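Monosaccharide-transporting ATPase (Actinobacillus succinogenes, PDB 5DTE) binds beta-D-allopyranose and is probably the periplasmic sugar-binding component of a bacterial ABC transporter. Local coordinates at residues Asp68-Leu73 with Ser95-Pro100; Pro27-Leu32 with Glu281-Gln286. All blocks are in the same frame, centred on the assembly; numbering follows the deposited sequence.

Contact 1: residues Asp68-Leu73 with Ser95-Pro100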
loop_
_atom_site.group_PDB
_atom_site.type_symbol
_atom_site.label_atom_id
_atom_site.label_comp_id
_atom_site.label_asym_id
_atom_site.label_seq_id
_atom_site.Cartn_x
_atom_site.Cartn_y
_atom_site.Cartn_z
ATOM N N ASP A 68 2.352 -6.199 -12.285
ATOM C CA ASP A 68 1.163 -7.054 -12.369
ATOM C C ASP A 68 1.414 -8.502 -12.817
ATOM O O ASP A 68 0.476 -9.286 -12.889
ATOM C CB ASP A 68 0.116 -6.419 -13.298
ATOM C CG ASP A 68 0.689 -6.003 -14.635
ATOM O OD1 ASP A 68 1.855 -6.331 -14.913
ATOM O OD2 ASP A 68 -0.034 -5.357 -15.420
ATOM N N SER A 69 2.655 -8.881 -13.100
ATOM C CA SER A 69 2.879 -10.272 -13.473
ATOM C C SER A 69 2.909 -11.134 -12.235
ATOM O O SER A 69 3.916 -11.192 -11.525
ATOM C CB SER A 69 4.165 -10.471 -14.264
ATOM O OG SER A 69 4.152 -11.766 -14.850
ATOM N N THR A 70 1.782 -11.791 -11.988
ATOM C CA THR A 70 1.634 -12.720 -10.883
ATOM C C THR A 70 2.514 -13.959 -11.027
ATOM O O THR A 70 3.183 -14.347 -10.086
ATOM C CB THR A 70 0.174 -13.182 -10.754
ATOM O OG1 THR A 70 -0.655 -12.078 -10.359
ATOM C CG2 THR A 70 0.062 -14.321 -9.739
ATOM N N GLU A 71 2.497 -14.573 -12.207
ATOM C CA GLU A 71 3.171 -15.853 -12.444
ATOM C C GLU A 71 4.632 -15.796 -12.096
ATOM O O GLU A 71 5.151 -16.675 -11.408
ATOM C CB GLU A 71 3.030 -16.288 -13.908
ATOM C CG GLU A 71 1.673 -16.874 -14.269
ATOM C CD GLU A 71 0.562 -15.828 -14.374
ATOM O OE1 GLU A 71 0.856 -14.616 -14.257
ATOM O OE2 GLU A 71 -0.609 -16.224 -14.588
ATOM N N GLN A 72 5.288 -14.754 -12.591
ATOM C CA GLN A 72 6.723 -14.568 -12.408
ATOM C C GLN A 72 7.117 -14.454 -10.938
ATOM O O GLN A 72 8.191 -14.918 -10.541
ATOM C CB GLN A 72 7.178 -13.325 -13.167
ATOM C CG GLN A 72 8.590 -12.888 -12.864
ATOM C CD GLN A 72 8.906 -11.587 -13.537
ATOM O OE1 GLN A 72 9.964 -10.992 -13.313
ATOM N NE2 GLN A 72 7.976 -11.120 -14.372
ATOM N N LEU A 73 6.244 -13.846 -10.134
ATOM C CA LEU A 73 6.509 -13.689 -8.707
ATOM C C LEU A 73 6.426 -15.020 -7.968
ATOM O O LEU A 73 7.266 -15.315 -7.109
ATOM C CB LEU A 73 5.545 -12.690 -8.080
ATOM C CG LEU A 73 5.963 -12.311 -6.649
ATOM C CD1 LEU A 73 7.488 -12.125 -6.527
ATOM C CD2 LEU A 73 5.231 -11.066 -6.167
ATOM N N SER A 95 -4.408 -12.350 -4.561
ATOM C CA SER A 95 -4.760 -12.845 -3.232
ATOM C C SER A 95 -4.858 -14.370 -3.210
ATOM O O SER A 95 -4.747 -15.010 -2.152
ATOM C CB SER A 95 -6.074 -12.212 -2.755
ATOM O OG SER A 95 -7.068 -12.252 -3.768
ATOM N N ILE A 96 -5.031 -14.951 -4.392
ATOM C CA ILE A 96 -5.347 -16.364 -4.500
ATOM C C ILE A 96 -4.242 -17.184 -5.162
ATOM O O ILE A 96 -3.934 -18.292 -4.722
ATOM C CB ILE A 96 -6.658 -16.526 -5.261
ATOM C CG1 ILE A 96 -7.769 -15.875 -4.441
ATOM C CG2 ILE A 96 -6.940 -17.995 -5.566
ATOM C CD1 ILE A 96 -9.154 -16.162 -4.923
ATOM N N ALA A 97 -3.628 -16.617 -6.194
ATOM C CA ALA A 97 -2.596 -17.301 -6.973
ATOM C C ALA A 97 -1.448 -17.867 -6.149
ATOM O O ALA A 97 -0.877 -18.890 -6.511
ATOM C CB ALA A 97 -2.046 -16.364 -8.011
ATOM N N PHE A 98 -1.113 -17.199 -5.048
ATOM C CA PHE A 98 0.027 -17.605 -4.219
ATOM C C PHE A 98 -0.267 -18.674 -3.166
ATOM O O PHE A 98 0.628 -19.089 -2.440
ATOM C CB PHE A 98 0.624 -16.380 -3.523
ATOM C CG PHE A 98 1.382 -15.480 -4.452
ATOM C CD1 PHE A 98 0.713 -14.543 -5.222
ATOM C CD2 PHE A 98 2.760 -15.583 -4.570
ATOM C CE1 PHE A 98 1.399 -13.723 -6.084
ATOM C CE2 PHE A 98 3.456 -14.766 -5.428
ATOM C CZ PHE A 98 2.774 -13.829 -6.187
ATOM N N ILE A 99 -1.507 -19.128 -3.073
ATOM C CA ILE A 99 -1.830 -20.143 -2.079
ATOM C C ILE A 99 -1.105 -21.488 -2.311
ATOM O O ILE A 99 -0.542 -22.037 -1.371
ATOM C CB ILE A 99 -3.353 -20.365 -2.003
ATOM C CG1 ILE A 99 -3.999 -19.192 -1.282
ATOM C CG2 ILE A 99 -3.692 -21.666 -1.296
ATOM C CD1 ILE A 99 -5.483 -19.339 -1.170
ATOM N N PRO A 100 -1.097 -22.020 -3.552
ATOM C CA PRO A 100 -0.363 -23.282 -3.702
ATOM C C PRO A 100 1.115 -23.112 -3.413
ATOM O O PRO A 100 1.767 -24.058 -2.969
ATOM C CB PRO A 100 -0.587 -23.650 -5.166
ATOM C CG PRO A 100 -1.832 -22.940 -5.540
ATOM C CD PRO A 100 -1.770 -21.642 -4.806
#

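Contact 2: residues Pro27-Leu32 with Glu281-Gln286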
loop_
_atom_site.group_PDB
_atom_site.type_symbol
_atom_site.label_atom_id
_atom_site.label_comp_id
_atom_site.label_asym_id
_atom_site.label_seq_id
_atom_site.Cartn_x
_atom_site.Cartn_y
_atom_site.Cartn_z
ATOM N N PRO A 27 21.543 -16.777 9.206
ATOM C CA PRO A 27 20.294 -17.148 8.532
ATOM C C PRO A 27 20.067 -16.349 7.263
ATOM O O PRO A 27 20.321 -15.147 7.255
ATOM C CB PRO A 27 19.217 -16.825 9.573
ATOM C CG PRO A 27 19.928 -16.691 10.861
ATOM C CD PRO A 27 21.284 -16.170 10.520
ATOM N N GLN A 28 19.582 -17.016 6.219
ATOM C CA GLN A 28 19.449 -16.435 4.879
ATOM C C GLN A 28 17.978 -16.274 4.487
ATOM O O GLN A 28 17.283 -17.269 4.273
ATOM C CB GLN A 28 20.192 -17.315 3.866
ATOM C CG GLN A 28 19.905 -17.002 2.417
ATOM C CD GLN A 28 20.744 -17.835 1.462
ATOM O OE1 GLN A 28 20.235 -18.699 0.746
ATOM N NE2 GLN A 28 22.039 -17.574 1.451
ATOM N N ILE A 29 17.506 -15.024 4.418
ATOM C CA ILE A 29 16.075 -14.722 4.243
ATOM C C ILE A 29 15.790 -14.042 2.910
ATOM O O ILE A 29 16.520 -13.151 2.515
ATOM C CB ILE A 29 15.542 -13.815 5.376
ATOM C CG1 ILE A 29 15.509 -14.591 6.698
ATOM C CG2 ILE A 29 14.151 -13.287 5.031
ATOM C CD1 ILE A 29 14.588 -14.019 7.745
ATOM N N ALA A 30 14.741 -14.465 2.209
ATOM C CA ALA A 30 14.434 -13.858 0.924
ATOM C C ALA A 30 13.310 -12.839 1.077
ATOM O O ALA A 30 12.343 -13.058 1.810
ATOM C CB ALA A 30 14.072 -14.921 -0.114
ATOM N N LEU A 31 13.471 -11.709 0.393
ATOM C CA LEU A 31 12.436 -10.699 0.283
ATOM C C LEU A 31 12.022 -10.611 -1.183
ATOM O O LEU A 31 12.827 -10.269 -2.041
ATOM C CB LEU A 31 12.939 -9.353 0.789
ATOM C CG LEU A 31 11.935 -8.213 0.656
ATOM C CD1 LEU A 31 10.686 -8.555 1.451
ATOM C CD2 LEU A 31 12.530 -6.880 1.119
ATOM N N LEU A 32 10.774 -10.940 -1.477
ATOM C CA LEU A 32 10.342 -11.036 -2.865
ATOM C C LEU A 32 9.246 -10.037 -3.159
ATOM O O LEU A 32 8.134 -10.142 -2.645
ATOM C CB LEU A 32 9.876 -12.454 -3.178
ATOM C CG LEU A 32 11.015 -13.458 -3.002
ATOM C CD1 LEU A 32 10.535 -14.868 -3.242
ATOM C CD2 LEU A 32 12.160 -13.115 -3.932
ATOM N N GLU A 281 11.093 -9.811 11.755
ATOM C CA GLU A 281 11.050 -10.215 13.155
ATOM C C GLU A 281 10.179 -11.473 13.297
ATOM O O GLU A 281 10.434 -12.338 14.148
ATOM C CB GLU A 281 10.526 -9.075 14.037
ATOM C CG GLU A 281 11.620 -8.255 14.763
ATOM C CD GLU A 281 12.039 -8.858 16.118
ATOM O OE1 GLU A 281 11.385 -9.827 16.579
ATOM O OE2 GLU A 281 13.017 -8.351 16.726
ATOM N N HIS A 282 9.175 -11.573 12.424
ATOM C CA HIS A 282 8.200 -12.653 12.454
ATOM C C HIS A 282 8.740 -13.914 11.812
ATOM O O HIS A 282 8.413 -15.022 12.232
ATOM C CB HIS A 282 6.910 -12.230 11.749
ATOM C CG HIS A 282 5.923 -11.559 12.649
ATOM N ND1 HIS A 282 4.589 -11.395 12.303
ATOM C CD2 HIS A 282 6.054 -11.012 13.879
ATOM C CE1 HIS A 282 3.958 -10.785 13.282
ATOM N NE2 HIS A 282 4.822 -10.535 14.254
ATOM N N ALA A 283 9.551 -13.745 10.778
ATOM C CA ALA A 283 10.223 -14.881 10.155
ATOM C C ALA A 283 11.132 -15.564 11.174
ATOM O O ALA A 283 11.070 -16.779 11.353
ATOM C CB ALA A 283 11.024 -14.427 8.924
ATOM N N LEU A 284 11.950 -14.752 11.849
ATOM C CA LEU A 284 12.937 -15.205 12.827
ATOM C C LEU A 284 12.319 -15.995 13.957
ATOM O O LEU A 284 12.908 -16.974 14.427
ATOM C CB LEU A 284 13.700 -14.012 13.410
ATOM C CG LEU A 284 14.623 -13.314 12.415
ATOM C CD1 LEU A 284 15.196 -12.044 13.009
ATOM C CD2 LEU A 284 15.723 -14.255 11.967
ATOM N N LYS A 285 11.142 -15.555 14.403
ATOM C CA LYS A 285 10.428 -16.251 15.464
ATOM C C LYS A 285 10.033 -17.621 14.959
ATOM O O LYS A 285 10.295 -18.623 15.609
ATOM C CB LYS A 285 9.198 -15.471 15.926
ATOM C CG LYS A 285 9.472 -14.395 16.991
ATOM C CD LYS A 285 8.154 -13.758 17.487
ATOM C CE LYS A 285 8.362 -12.421 18.203
ATOM N NZ LYS A 285 7.234 -11.490 17.851
ATOM N N GLN A 286 9.441 -17.657 13.775
ATOM C CA GLN A 286 9.047 -18.911 13.159
ATOM C C GLN A 286 10.234 -19.814 12.777
ATOM O O GLN A 286 10.063 -21.018 12.616
ATOM C CB GLN A 286 8.188 -18.635 11.933
ATOM C CG GLN A 286 6.696 -18.603 12.233
ATOM C CD GLN A 286 5.851 -18.998 11.046
ATOM O OE1 GLN A 286 6.172 -18.688 9.890
ATOM N NE2 GLN A 286 4.766 -19.707 11.320
#

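Contact 1: residues Asp68-Leu73 with Ser95-Pro100
T70 meets the second segment first: its methyl CG2 lies 3.4 Å from CB of A97, and 3.9 Å from CE1 of F98. OG1 stands beside the backbone N (chi1 -67°), which puts CG2 anti to that N and turns the methyl across to the partner segment. The hydroxyl has its own use, a weak hydrogen bond with the carbonyl O of N93 in the loop leading to 95-100. T70 is thus split between a polar and an apolar branch, both directed at the same loop. Relative to the F98 ring, the methyl stands obliquely.

The setting is a beta-alpha-beta unit of the Rossmann-like N-terminal lobe of a periplasmic binding protein: strand 58-63, helix 70-82 and strand 87-90 follow one another, and the loop after strand 87-90 turns back against the beginning of that helix. The loop is shaped by a type I turn from I96 to I99, closed by the hydrogen bond from I99 N to I96 O (3.1 Å). Just before it, OD2 of D94 accepts bonds from the backbone N of both I96 and A97.

One helical turn on, L73 supplies the other half of the contact. Its CB lies in the plane of the F98 ring, at the edge, 3.5 Å from CZ; CG is 3.6 Å from CZ, and CD2 3.7 Å from CZ. The leucine therefore lines the end of the phenylalanine, and the two side chains cross at about a right angle. F98 reaches this place because its CG is beside the backbone N (chi1 -73°), anti to the carbonyl carbon, sending the ring toward the helix and bringing CZ, its outermost atom, to the buried L73.

Contact 2: residues Pro27-Leu32 with Glu281-Gln286
I29 packs on A283 and L284 where a helix covers the parallel sheet of the N-terminal lobe, the Rossmann-like alpha/beta core of this periplasmic binding protein. The strand concerned, 28-33, is an inner one of the sheet, lying between 58-63 and 87-90. The helix, 272-287, comes from the far end of the chain: it belongs to the C-terminal return into the first lobe, just ahead of one of the sheet's two outermost strands, 295-297.

No hydrogen bond links the two segments; the join is aliphatic. Backbone bonds instead fix the strand on both of its edges, with I29 paired to D58 and I60, and A30 paired to A87. The closest CA atoms are those of I29 and A283, 8.3 Å apart, a gap bridged by the side chains. Both I29 and A283 have their CB directed at the partner segment, and both also touch A87 on strand 87-90, so the helix rests on two adjacent strands. On the other face of the strand, A30 and L32 pack against helix 70-82.

L284 starts less directly, but its end bends closer to the strand, while its side chain also touches K55 in a nearby loop. In I29 the CG1 branch is beside the backbone N (chi1 -69°), anti to the carbonyl carbon, and then runs on extended, carrying the terminal methyl well out from the sheet. There CD1 is 3.8 Å from CB of A283, and looser, at 4.4 Å, from CD2 of L284.

In the fold
Contact 1 is nested along the chain inside the long loop that contact 2 closes, and both belong to the N-terminal lobe. Their centres are 20 Å apart, yet they touch directly: CD1 of L73 packs 4.1 Å from CB of L32. The helix of contact 1 and the helix of contact 2 thus sandwich strand 28-33. Contact 1 sits behind the pocket: the L73 side chain, on helix 70-82, is about 11 Å from the bound allose, and E67, immediately before 68-73, lines the pocket. Strand 28-33 likewise leads on to pocket residues K34 and N38.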